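Local coordinates for DegV domain-containing protein Cgl2349/cg2579 (Corynebacterium glutamicum, PDB 3EGL) that binds long-chain fatty acids such as palmitate and may take part in lipid transport or fatty acid metabolism, at residues Ser12-Val20 / Met239-Leu247; Glu138-Ile149 / Leu166-Asn175. All coordinates share one frame; numbering follows the deposited sequence.

Interaction 1 (Ser12-Val20 / Met239-Leu247). With PLM (palmitic acid), chain D.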
loop_
_atom_site.group_PDB
_atom_site.type_symbol
_atom_site.label_atom_id
_atom_site.label_comp_id
_atom_site.label_asym_id
_atom_site.label_seq_id
_atom_site.Cartn_x
_atom_site.Cartn_y
_atom_site.Cartn_z
ATOM N N SER A 12 8.645 1.650 1.681
ATOM C CA SER A 12 8.462 2.319 0.393
ATOM C C SER A 12 7.223 1.786 -0.354
ATOM O O SER A 12 6.633 2.507 -1.152
ATOM C CB SER A 12 9.719 2.188 -0.474
ATOM O OG SER A 12 9.870 0.809 -0.761
ATOM N N SER A 13 6.835 0.537 -0.084
ATOM C CA SER A 13 5.634 -0.010 -0.705
ATOM C C SER A 13 4.349 0.789 -0.418
ATOM O O SER A 13 3.371 0.634 -1.162
ATOM C CB SER A 13 5.395 -1.488 -0.358
ATOM O OG SER A 13 5.005 -1.621 0.990
ATOM N N ALA A 14 4.322 1.616 0.635
ATOM C CA ALA A 14 3.133 2.450 0.847
ATOM C C ALA A 14 2.892 3.465 -0.292
ATOM O O ALA A 14 1.802 4.030 -0.375
ATOM C CB ALA A 14 3.168 3.186 2.225
ATOM N N CYS A 15 3.929 3.750 -1.087
ATOM C CA CYS A 15 3.861 4.717 -2.196
ATOM C C CYS A 15 3.617 6.193 -1.846
ATOM O O CYS A 15 3.122 6.945 -2.698
ATOM C CB CYS A 15 2.821 4.294 -3.250
ATOM S SG CYS A 15 3.175 2.673 -3.958
ATOM N N LEU A 16 3.935 6.617 -0.633
ATOM C CA LEU A 16 3.672 7.997 -0.312
ATOM C C LEU A 16 4.589 8.838 -1.162
ATOM O O LEU A 16 5.762 8.517 -1.305
ATOM C CB LEU A 16 3.942 8.310 1.149
ATOM C CG LEU A 16 2.932 7.766 2.145
ATOM C CD1 LEU A 16 3.556 7.933 3.532
ATOM C CD2 LEU A 16 1.592 8.491 2.040
ATOM N N PRO A 17 4.056 9.914 -1.760
ATOM C CA PRO A 17 4.974 10.861 -2.401
ATOM C C PRO A 17 5.934 11.399 -1.369
ATOM O O PRO A 17 5.582 11.609 -0.194
ATOM C CB PRO A 17 4.056 11.968 -2.893
ATOM C CG PRO A 17 2.756 11.265 -3.127
ATOM C CD PRO A 17 2.645 10.290 -1.959
ATOM N N THR A 18 7.162 11.573 -1.820
ATOM C CA THR A 18 8.237 12.030 -0.973
ATOM C C THR A 18 7.895 13.281 -0.194
ATOM O O THR A 18 8.060 13.299 1.017
ATOM C CB THR A 18 9.510 12.197 -1.795
ATOM O OG1 THR A 18 9.927 10.885 -2.208
ATOM C CG2 THR A 18 10.621 12.791 -0.962
ATOM N N HIS A 19 7.386 14.306 -0.868
ATOM C CA HIS A 19 7.101 15.579 -0.192
ATOM C C HIS A 19 5.963 15.453 0.841
ATOM O O HIS A 19 5.977 16.151 1.860
ATOM C CB HIS A 19 6.823 16.700 -1.211
ATOM C CG HIS A 19 5.500 16.556 -1.893
ATOM N ND1 HIS A 19 5.307 15.713 -2.972
ATOM C CD2 HIS A 19 4.285 17.081 -1.600
ATOM C CE1 HIS A 19 4.032 15.750 -3.329
ATOM N NE2 HIS A 19 3.395 16.581 -2.520
ATOM N N VAL A 20 5.002 14.555 0.611
ATOM C CA VAL A 20 3.979 14.245 1.614
ATOM C C VAL A 20 4.564 13.570 2.873
ATOM O O VAL A 20 4.279 13.988 4.016
ATOM C CB VAL A 20 2.882 13.350 1.012
ATOM C CG1 VAL A 20 1.869 12.900 2.072
ATOM C CG2 VAL A 20 2.186 14.066 -0.162
HETATM N N MSE A 239 -5.772 11.648 -5.706
HETATM C CA MSE A 239 -4.376 11.881 -5.530
HETATM C C MSE A 239 -3.583 10.994 -6.523
HETATM O O MSE A 239 -3.984 9.882 -6.836
HETATM C CB MSE A 239 -4.097 11.534 -4.081
HETATM C CG MSE A 239 -2.700 11.579 -3.696
HETATM SE SE MSE A 239 -2.578 11.155 -1.863
HETATM C CE MSE A 239 -0.747 11.672 -1.739
ATOM N N SER A 240 -2.479 11.497 -7.044
ATOM C CA SER A 240 -1.601 10.714 -7.916
ATOM C C SER A 240 -0.383 10.242 -7.150
ATOM O O SER A 240 0.191 11.025 -6.423
ATOM C CB SER A 240 -1.079 11.595 -9.034
ATOM O OG SER A 240 -2.121 11.871 -9.931
ATOM N N VAL A 241 0.024 8.983 -7.324
ATOM C CA VAL A 241 1.282 8.498 -6.761
ATOM C C VAL A 241 2.024 7.655 -7.782
ATOM O O VAL A 241 1.468 7.190 -8.780
ATOM C CB VAL A 241 1.106 7.716 -5.419
ATOM C CG1 VAL A 241 0.531 8.591 -4.344
ATOM C CG2 VAL A 241 0.252 6.451 -5.598
ATOM N N ASP A 242 3.316 7.506 -7.546
ATOM C CA ASP A 242 4.136 6.614 -8.323
ATOM C C ASP A 242 4.192 5.339 -7.565
ATOM O O ASP A 242 4.351 5.347 -6.332
ATOM C CB ASP A 242 5.545 7.157 -8.408
ATOM C CG ASP A 242 5.623 8.403 -9.233
ATOM O OD1 ASP A 242 4.873 8.520 -10.232
ATOM O OD2 ASP A 242 6.459 9.260 -8.896
ATOM N N ILE A 243 4.052 4.244 -8.298
ATOM C CA ILE A 243 4.222 2.929 -7.733
ATOM C C ILE A 243 5.692 2.728 -7.338
ATOM O O ILE A 243 6.610 2.960 -8.132
ATOM C CB ILE A 243 3.722 1.843 -8.701
ATOM C CG1 ILE A 243 2.166 1.905 -8.788
ATOM C CG2 ILE A 243 4.196 0.466 -8.227
ATOM C CD1 ILE A 243 1.474 1.102 -9.988
ATOM N N ASP A 244 5.905 2.332 -6.088
ATOM C CA ASP A 244 7.246 2.080 -5.541
ATOM C C ASP A 244 8.062 1.231 -6.540
ATOM O O ASP A 244 7.583 0.228 -6.999
ATOM C CB ASP A 244 7.118 1.402 -4.154
ATOM C CG ASP A 244 8.462 0.953 -3.559
ATOM O OD1 ASP A 244 9.552 1.461 -3.934
ATOM O OD2 ASP A 244 8.446 0.047 -2.694
ATOM N N PRO A 245 9.298 1.632 -6.871
ATOM C CA PRO A 245 10.072 0.777 -7.835
ATOM C C PRO A 245 10.190 -0.700 -7.408
ATOM O O PRO A 245 10.310 -1.570 -8.272
ATOM C CB PRO A 245 11.469 1.449 -7.887
ATOM C CG PRO A 245 11.195 2.895 -7.517
ATOM C CD PRO A 245 10.051 2.839 -6.479
ATOM N N THR A 246 10.136 -0.981 -6.099
ATOM C CA THR A 246 10.187 -2.353 -5.620
ATOM C C THR A 246 8.974 -3.127 -6.091
ATOM O O THR A 246 9.097 -4.297 -6.472
ATOM C CB THR A 246 10.281 -2.436 -4.089
ATOM O OG1 THR A 246 11.407 -1.667 -3.655
ATOM C CG2 THR A 246 10.508 -3.875 -3.636
ATOM N N LEU A 247 7.812 -2.475 -6.060
ATOM C CA LEU A 247 6.617 -3.095 -6.558
ATOM C C LEU A 247 6.613 -3.136 -8.081
ATOM O O LEU A 247 6.058 -4.058 -8.663
ATOM C CB LEU A 247 5.360 -2.413 -6.004
ATOM C CG LEU A 247 5.325 -2.197 -4.479
ATOM C CD1 LEU A 247 4.060 -1.417 -4.084
ATOM C CD2 LEU A 247 5.434 -3.539 -3.707
HETATM C C1 PLM D . 9.707 -8.215 -1.013
HETATM O O1 PLM D . 9.175 -8.788 -0.045
HETATM O O2 PLM D . 10.479 -8.873 -1.730
HETATM C C2 PLM D . 9.432 -6.783 -1.361
HETATM C C3 PLM D . 7.961 -6.658 -1.750
HETATM C C4 PLM D . 7.594 -7.136 -3.132
HETATM C C5 PLM D . 6.082 -7.350 -3.101
HETATM C C6 PLM D . 5.511 -7.666 -4.459
HETATM C C7 PLM D . 4.025 -7.905 -4.311
HETATM C C8 PLM D . 3.239 -7.821 -5.628
HETATM C C9 PLM D . 3.084 -6.365 -6.070
HETATM C CA PLM D . 1.882 -6.153 -7.002
HETATM C CB PLM D . 1.980 -4.865 -7.809
HETATM C CC PLM D . 2.031 -3.554 -7.010
HETATM C CD PLM D . 0.634 -2.996 -6.795
HETATM C CE PLM D . 0.614 -1.490 -6.625
HETATM C CF PLM D . 0.223 -1.103 -5.195
HETATM C CG PLM D . -1.265 -0.813 -5.005
HETATM O O HOH W 1 4.573 8.398 -4.960
#
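D244 carries its carboxylate anti to its own backbone N (chi1 174°), and S12 turns OG in between its N and carbonyl carbon (chi1 65°). These two rotations bring the groups together. S12 OG donates to D244 OD2 at 2.5 Å, arriving from above the carboxylate plane. The same hydroxyl also bonds to the backbone N of L31. D244 is the N-cap of helix 245-251, and its OD1 accepts a weak capping bond from T246 N. C15 continues the contact. Its SG takes a long but fairly straight bond from D244 N, 3.5 Å with 161° at the hydrogen. Water 1 accepts from D242 N and donates to C15 O. The contact thus joins the two halves of the DegV fold: the turn after strand 7-11 of one sheet meets the end of strand 237-242, an outermost strand of the other. Further along, the packing is apolar. P17 CD rests on V241 CG1 at 3.6 Å. P17 also meets selenomethionine M239 tip to tip, its CD 3.7 Å from M239 CE. At the other end, L247 CD1 lies 3.6 Å from S13 O. L247 CB faces the fatty acid chain, 3.7 Å from PLM CC.

Interaction 2 (Glu138-Ile149 / Leu166-Asn175); sequences ETWIYLHRIDEI and LATRPIMRFN. With PLM (palmitic acid), chain D.
R173 can be followed from CB outward along W140, its partner in a non-hydrogen-bonded antiparallel pair. R173 CB sits 3.8 Å from W140 CD1. With CG anti to the backbone N (chi1 162°) and the chain extended as far as NE, the side chain runs beside the indole. CG passes T139 O, and CD comes near W140 NE1. The guanidinium plane is tilted 30° from the indole. At the tip, NH2 donates to E138 OE1 in a salt bridge; its modelled length of 2.5 Å is very short and doubtful. The carboxylate meets the edge of the guanidinium. E138 OE2 has a second charged partner, R202. Water 2 donates to E138 OE1 and F174 O and accepts from T139 N.

Between the backbones, I141 and M172 form a hydrogen-bonded pair: M172 N gives a 2.6 Å bond to I141 O, and I141 N one of 2.8 Å to M172 O. L143 N to P170 O extends the ladder beyond the strands. Beyond it, I146 CG2 packs on P170 CD at 3.5 Å, and R169 lays its guanidinium face over H144 O. T139, I141 and F174 border the palmitate, with T139 CG2 3.5 Å from PLM CG. The whole is an antiparallel strand pair, 138-142 with 171-175, in the six-stranded mixed sheet of the DegV fold, with one face turned to the fatty acid tail.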
loop_
_atom_site.group_PDB
_atom_site.type_symbol
_atom_site.label_atom_id
_atom_site.label_comp_id
_atom_site.label_asym_id
_atom_site.label_seq_id
_atom_site.Cartn_x
_atom_site.Cartn_y
_atom_site.Cartn_z
ATOM N N GLU A 138 -9.859 -0.485 -0.251
ATOM C CA GLU A 138 -9.741 -1.523 -1.248
ATOM C C GLU A 138 -8.546 -1.161 -2.095
ATOM O O GLU A 138 -8.188 -0.002 -2.216
ATOM C CB GLU A 138 -10.985 -1.601 -2.141
ATOM C CG GLU A 138 -12.345 -1.811 -1.436
ATOM C CD GLU A 138 -12.536 -3.223 -0.892
ATOM O OE1 GLU A 138 -11.704 -4.086 -1.224
ATOM O OE2 GLU A 138 -13.505 -3.468 -0.130
ATOM N N THR A 139 -7.943 -2.176 -2.701
ATOM C CA THR A 139 -6.795 -1.985 -3.588
ATOM C C THR A 139 -7.013 -2.846 -4.823
ATOM O O THR A 139 -7.101 -4.084 -4.725
ATOM C CB THR A 139 -5.445 -2.342 -2.858
ATOM O OG1 THR A 139 -5.247 -1.441 -1.756
ATOM C CG2 THR A 139 -4.229 -2.240 -3.786
ATOM N N TRP A 140 -7.096 -2.177 -5.971
ATOM C CA TRP A 140 -7.144 -2.848 -7.260
ATOM C C TRP A 140 -5.905 -2.506 -8.076
ATOM O O TRP A 140 -5.328 -1.430 -7.901
ATOM C CB TRP A 140 -8.375 -2.427 -8.068
ATOM C CG TRP A 140 -9.708 -2.789 -7.489
ATOM C CD1 TRP A 140 -10.357 -3.960 -7.644
ATOM C CD2 TRP A 140 -10.587 -1.946 -6.697
ATOM N NE1 TRP A 140 -11.582 -3.917 -7.017
ATOM C CE2 TRP A 140 -11.753 -2.698 -6.429
ATOM C CE3 TRP A 140 -10.505 -0.632 -6.205
ATOM C CZ2 TRP A 140 -12.839 -2.188 -5.688
ATOM C CZ3 TRP A 140 -11.598 -0.125 -5.473
ATOM C CH2 TRP A 140 -12.735 -0.918 -5.213
ATOM N N ILE A 141 -5.497 -3.415 -8.966
ATOM C CA ILE A 141 -4.347 -3.170 -9.862
ATOM C C ILE A 141 -4.685 -3.650 -11.258
ATOM O O ILE A 141 -5.184 -4.774 -11.456
ATOM C CB ILE A 141 -3.047 -3.917 -9.427
ATOM C CG1 ILE A 141 -2.854 -3.851 -7.923
ATOM C CG2 ILE A 141 -1.759 -3.333 -10.122
ATOM C CD1 ILE A 141 -1.875 -4.914 -7.442
ATOM N N TYR A 142 -4.436 -2.757 -12.208
ATOM C CA TYR A 142 -4.485 -3.047 -13.621
ATOM C C TYR A 142 -3.074 -3.395 -14.041
ATOM O O TYR A 142 -2.112 -2.615 -13.801
ATOM C CB TYR A 142 -4.941 -1.830 -14.441
ATOM C CG TYR A 142 -4.658 -1.971 -15.935
ATOM C CD1 TYR A 142 -5.428 -2.833 -16.742
ATOM C CD2 TYR A 142 -3.599 -1.277 -16.539
ATOM C CE1 TYR A 142 -5.168 -2.984 -18.112
ATOM C CE2 TYR A 142 -3.319 -1.426 -17.925
ATOM C CZ TYR A 142 -4.114 -2.284 -18.690
ATOM O OH TYR A 142 -3.870 -2.428 -20.023
ATOM N N LEU A 143 -2.965 -4.562 -14.677
ATOM C CA LEU A 143 -1.714 -5.015 -15.241
ATOM C C LEU A 143 -1.782 -4.912 -16.740
ATOM O O LEU A 143 -2.684 -5.440 -17.390
ATOM C CB LEU A 143 -1.387 -6.454 -14.783
ATOM C CG LEU A 143 -1.361 -6.493 -13.251
ATOM C CD1 LEU A 143 -1.364 -7.906 -12.713
ATOM C CD2 LEU A 143 -0.181 -5.701 -12.690
ATOM N N HIS A 144 -0.812 -4.217 -17.294
ATOM C CA HIS A 144 -0.813 -3.968 -18.705
ATOM C C HIS A 144 -0.269 -5.188 -19.443
ATOM O O HIS A 144 -0.585 -5.401 -20.609
ATOM C CB HIS A 144 0.024 -2.749 -18.965
ATOM C CG HIS A 144 0.012 -2.319 -20.388
ATOM N ND1 HIS A 144 -1.154 -2.031 -21.063
ATOM C CD2 HIS A 144 1.024 -2.085 -21.254
ATOM C CE1 HIS A 144 -0.860 -1.644 -22.287
ATOM N NE2 HIS A 144 0.454 -1.675 -22.430
ATOM N N ARG A 145 0.558 -5.962 -18.741
ATOM C CA ARG A 145 0.928 -7.317 -19.125
ATOM C C ARG A 145 1.106 -8.197 -17.854
ATOM O O ARG A 145 1.261 -7.701 -16.745
ATOM C CB ARG A 145 2.207 -7.302 -19.974
ATOM C CG ARG A 145 3.499 -7.041 -19.200
ATOM C CD ARG A 145 4.719 -7.186 -20.127
ATOM N NE ARG A 145 5.978 -6.818 -19.450
ATOM C CZ ARG A 145 7.011 -6.222 -20.052
ATOM N NH1 ARG A 145 6.960 -5.943 -21.354
ATOM N NH2 ARG A 145 8.107 -5.927 -19.364
ATOM N N ILE A 146 1.103 -9.504 -17.994
ATOM C CA ILE A 146 1.146 -10.316 -16.785
ATOM C C ILE A 146 2.487 -10.998 -16.519
ATOM O O ILE A 146 2.614 -11.709 -15.530
ATOM C CB ILE A 146 0.054 -11.394 -16.808
ATOM C CG1 ILE A 146 0.213 -12.208 -18.077
ATOM C CG2 ILE A 146 -1.321 -10.759 -16.753
ATOM C CD1 ILE A 146 0.063 -13.599 -17.827
ATOM N N ASP A 147 3.463 -10.772 -17.393
ATOM C CA ASP A 147 4.763 -11.405 -17.266
ATOM C C ASP A 147 5.351 -11.275 -15.815
ATOM O O ASP A 147 5.640 -12.273 -15.158
ATOM C CB ASP A 147 5.746 -10.849 -18.321
ATOM C CG ASP A 147 5.178 -10.847 -19.786
ATOM O OD1 ASP A 147 3.943 -10.756 -20.052
ATOM O OD2 ASP A 147 6.020 -10.908 -20.711
ATOM N N GLU A 148 5.498 -10.048 -15.322
ATOM C CA GLU A 148 6.130 -9.808 -14.023
ATOM C C GLU A 148 5.315 -10.260 -12.819
ATOM O O GLU A 148 5.876 -10.839 -11.895
ATOM C CB GLU A 148 6.493 -8.325 -13.867
ATOM C CG GLU A 148 7.596 -7.862 -14.781
ATOM C CD GLU A 148 7.121 -7.485 -16.189
ATOM O OE1 GLU A 148 5.955 -7.773 -16.587
ATOM O OE2 GLU A 148 7.958 -6.886 -16.904
ATOM N N ILE A 149 4.005 -10.009 -12.799
ATOM C CA ILE A 149 3.172 -10.589 -11.726
ATOM C C ILE A 149 3.296 -12.113 -11.612
ATOM O O ILE A 149 3.361 -12.674 -10.478
ATOM C CB ILE A 149 1.679 -10.221 -11.804
ATOM C CG1 ILE A 149 1.063 -10.363 -10.410
ATOM C CG2 ILE A 149 0.898 -11.109 -12.769
ATOM C CD1 ILE A 149 1.321 -9.178 -9.575
ATOM N N LEU A 166 -4.836 -15.898 -16.127
ATOM C CA LEU A 166 -4.961 -14.503 -15.697
ATOM C C LEU A 166 -5.568 -13.608 -16.774
ATOM O O LEU A 166 -5.881 -12.428 -16.519
ATOM C CB LEU A 166 -3.610 -13.921 -15.301
ATOM C CG LEU A 166 -2.867 -14.470 -14.109
ATOM C CD1 LEU A 166 -1.442 -13.899 -14.082
ATOM C CD2 LEU A 166 -3.628 -14.204 -12.809
ATOM N N ALA A 167 -5.717 -14.142 -17.978
ATOM C CA ALA A 167 -6.039 -13.283 -19.110
ATOM C C ALA A 167 -4.821 -12.387 -19.390
ATOM O O ALA A 167 -3.725 -12.635 -18.875
ATOM C CB ALA A 167 -7.336 -12.439 -18.840
ATOM N N THR A 168 -5.004 -11.340 -20.177
ATOM C CA THR A 168 -3.852 -10.601 -20.670
ATOM C C THR A 168 -3.695 -9.207 -20.035
ATOM O O THR A 168 -2.576 -8.698 -19.956
ATOM C CB THR A 168 -3.891 -10.531 -22.212
ATOM O OG1 THR A 168 -5.193 -10.090 -22.605
ATOM C CG2 THR A 168 -3.611 -11.925 -22.841
ATOM N N ARG A 169 -4.812 -8.618 -19.596
ATOM C CA ARG A 169 -4.849 -7.288 -18.933
ATOM C C ARG A 169 -5.793 -7.263 -17.745
ATOM O O ARG A 169 -6.739 -6.478 -17.741
ATOM C CB ARG A 169 -5.344 -6.189 -19.877
ATOM C CG ARG A 169 -4.259 -5.554 -20.686
ATOM C CD ARG A 169 -4.420 -6.110 -22.021
ATOM N NE ARG A 169 -3.403 -5.667 -22.929
ATOM C CZ ARG A 169 -2.413 -6.442 -23.342
ATOM N NH1 ARG A 169 -1.533 -5.954 -24.182
ATOM N NH2 ARG A 169 -2.285 -7.687 -22.913
ATOM N N PRO A 170 -5.555 -8.128 -16.748
ATOM C CA PRO A 170 -6.547 -8.282 -15.692
ATOM C C PRO A 170 -6.610 -7.078 -14.755
ATOM O O PRO A 170 -5.667 -6.257 -14.717
ATOM C CB PRO A 170 -6.041 -9.491 -14.928
ATOM C CG PRO A 170 -4.530 -9.419 -15.091
ATOM C CD PRO A 170 -4.322 -8.887 -16.480
ATOM N N ILE A 171 -7.739 -6.965 -14.041
ATOM C CA ILE A 171 -7.799 -6.213 -12.798
ATOM C C ILE A 171 -7.580 -7.211 -11.664
ATOM O O ILE A 171 -8.317 -8.194 -11.546
ATOM C CB ILE A 171 -9.142 -5.476 -12.584
ATOM C CG1 ILE A 171 -9.475 -4.548 -13.770
ATOM C CG2 ILE A 171 -9.149 -4.717 -11.193
ATOM C CD1 ILE A 171 -8.394 -3.459 -14.013
HETATM N N MSE A 172 -6.551 -6.962 -10.860
HETATM C CA MSE A 172 -6.284 -7.745 -9.661
HETATM C C MSE A 172 -6.823 -6.987 -8.445
HETATM O O MSE A 172 -6.956 -5.767 -8.470
HETATM C CB MSE A 172 -4.782 -7.990 -9.473
HETATM C CG MSE A 172 -4.042 -8.560 -10.706
HETATM SE SE MSE A 172 -4.644 -10.315 -11.339
HETATM C CE MSE A 172 -4.290 -11.334 -9.701
ATOM N N ARG A 173 -7.090 -7.719 -7.377
ATOM C CA ARG A 173 -7.522 -7.143 -6.141
ATOM C C ARG A 173 -6.876 -7.904 -4.979
ATOM O O ARG A 173 -6.677 -9.091 -5.064
ATOM C CB ARG A 173 -9.034 -7.241 -6.126
ATOM C CG ARG A 173 -9.734 -7.107 -4.831
ATOM C CD ARG A 173 -11.184 -7.451 -5.142
ATOM N NE ARG A 173 -12.002 -7.726 -3.964
ATOM C CZ ARG A 173 -12.341 -6.806 -3.076
ATOM N NH1 ARG A 173 -13.094 -7.131 -2.036
ATOM N NH2 ARG A 173 -11.899 -5.561 -3.231
ATOM N N PHE A 174 -6.529 -7.194 -3.912
ATOM C CA PHE A 174 -6.167 -7.815 -2.626
ATOM C C PHE A 174 -7.298 -8.023 -1.687
ATOM O O PHE A 174 -7.941 -7.075 -1.326
ATOM C CB PHE A 174 -5.147 -6.960 -1.930
ATOM C CG PHE A 174 -3.928 -6.860 -2.697
ATOM C CD1 PHE A 174 -2.943 -7.818 -2.550
ATOM C CD2 PHE A 174 -3.804 -5.870 -3.681
ATOM C CE1 PHE A 174 -1.770 -7.762 -3.351
ATOM C CE2 PHE A 174 -2.650 -5.777 -4.487
ATOM C CZ PHE A 174 -1.613 -6.736 -4.319
ATOM N N ASN A 175 -7.527 -9.259 -1.283
ATOM C CA ASN A 175 -8.540 -9.595 -0.295
ATOM C C ASN A 175 -7.922 -10.519 0.698
ATOM O O ASN A 175 -7.300 -11.507 0.308
ATOM C CB ASN A 175 -9.733 -10.320 -0.933
ATOM C CG ASN A 175 -10.901 -9.385 -1.222
ATOM O OD1 ASN A 175 -10.709 -8.247 -1.640
ATOM N ND2 ASN A 175 -12.114 -9.866 -1.000
HETATM C C1 PLM D . 9.707 -8.215 -1.013
HETATM O O1 PLM D . 9.175 -8.788 -0.045
HETATM O O2 PLM D . 10.479 -8.873 -1.730
HETATM C C2 PLM D . 9.432 -6.783 -1.361
HETATM C C3 PLM D . 7.961 -6.658 -1.750
HETATM C C4 PLM D . 7.594 -7.136 -3.132
HETATM C C5 PLM D . 6.082 -7.350 -3.101
HETATM C C6 PLM D . 5.511 -7.666 -4.459
HETATM C C7 PLM D . 4.025 -7.905 -4.311
HETATM C C8 PLM D . 3.239 -7.821 -5.628
HETATM C C9 PLM D . 3.084 -6.365 -6.070
HETATM C CA PLM D . 1.882 -6.153 -7.002
HETATM C CB PLM D . 1.980 -4.865 -7.809
HETATM C CC PLM D . 2.031 -3.554 -7.010
HETATM C CD PLM D . 0.634 -2.996 -6.795
HETATM C CE PLM D . 0.614 -1.490 -6.625
HETATM C CF PLM D . 0.223 -1.103 -5.195
HETATM C CG PLM D . -1.265 -0.813 -5.005
HETATM O O HOH W 2 -8.948 -4.800 -1.825
HETATM O O HOH W 3 -0.034 -10.056 -20.864
#

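In the fold
The centres of interactions 1 and 2 lie 18 Å apart, and their nearest atoms are about 5 Å apart without touching. Both reach the six-stranded sheet. Interaction 1 uses its outermost strand 237-242; interaction 2 pairs strands 137-142 and 171-175. Strands 255-261 and 209-215 separate this pair from 237-242. Along the chain, both segments of interaction 2 fall between those of interaction 1. The palmitate bridges the two contacts. Its carboxylate end is held by T42 and S76. The T246 side chain is about 4 Å from that of T42. Interaction 1 touches the palmitate from C2, near the carboxylate (T246), to CC (L247). Interaction 2 covers the tail from PLM CA to the methyl carbon CG.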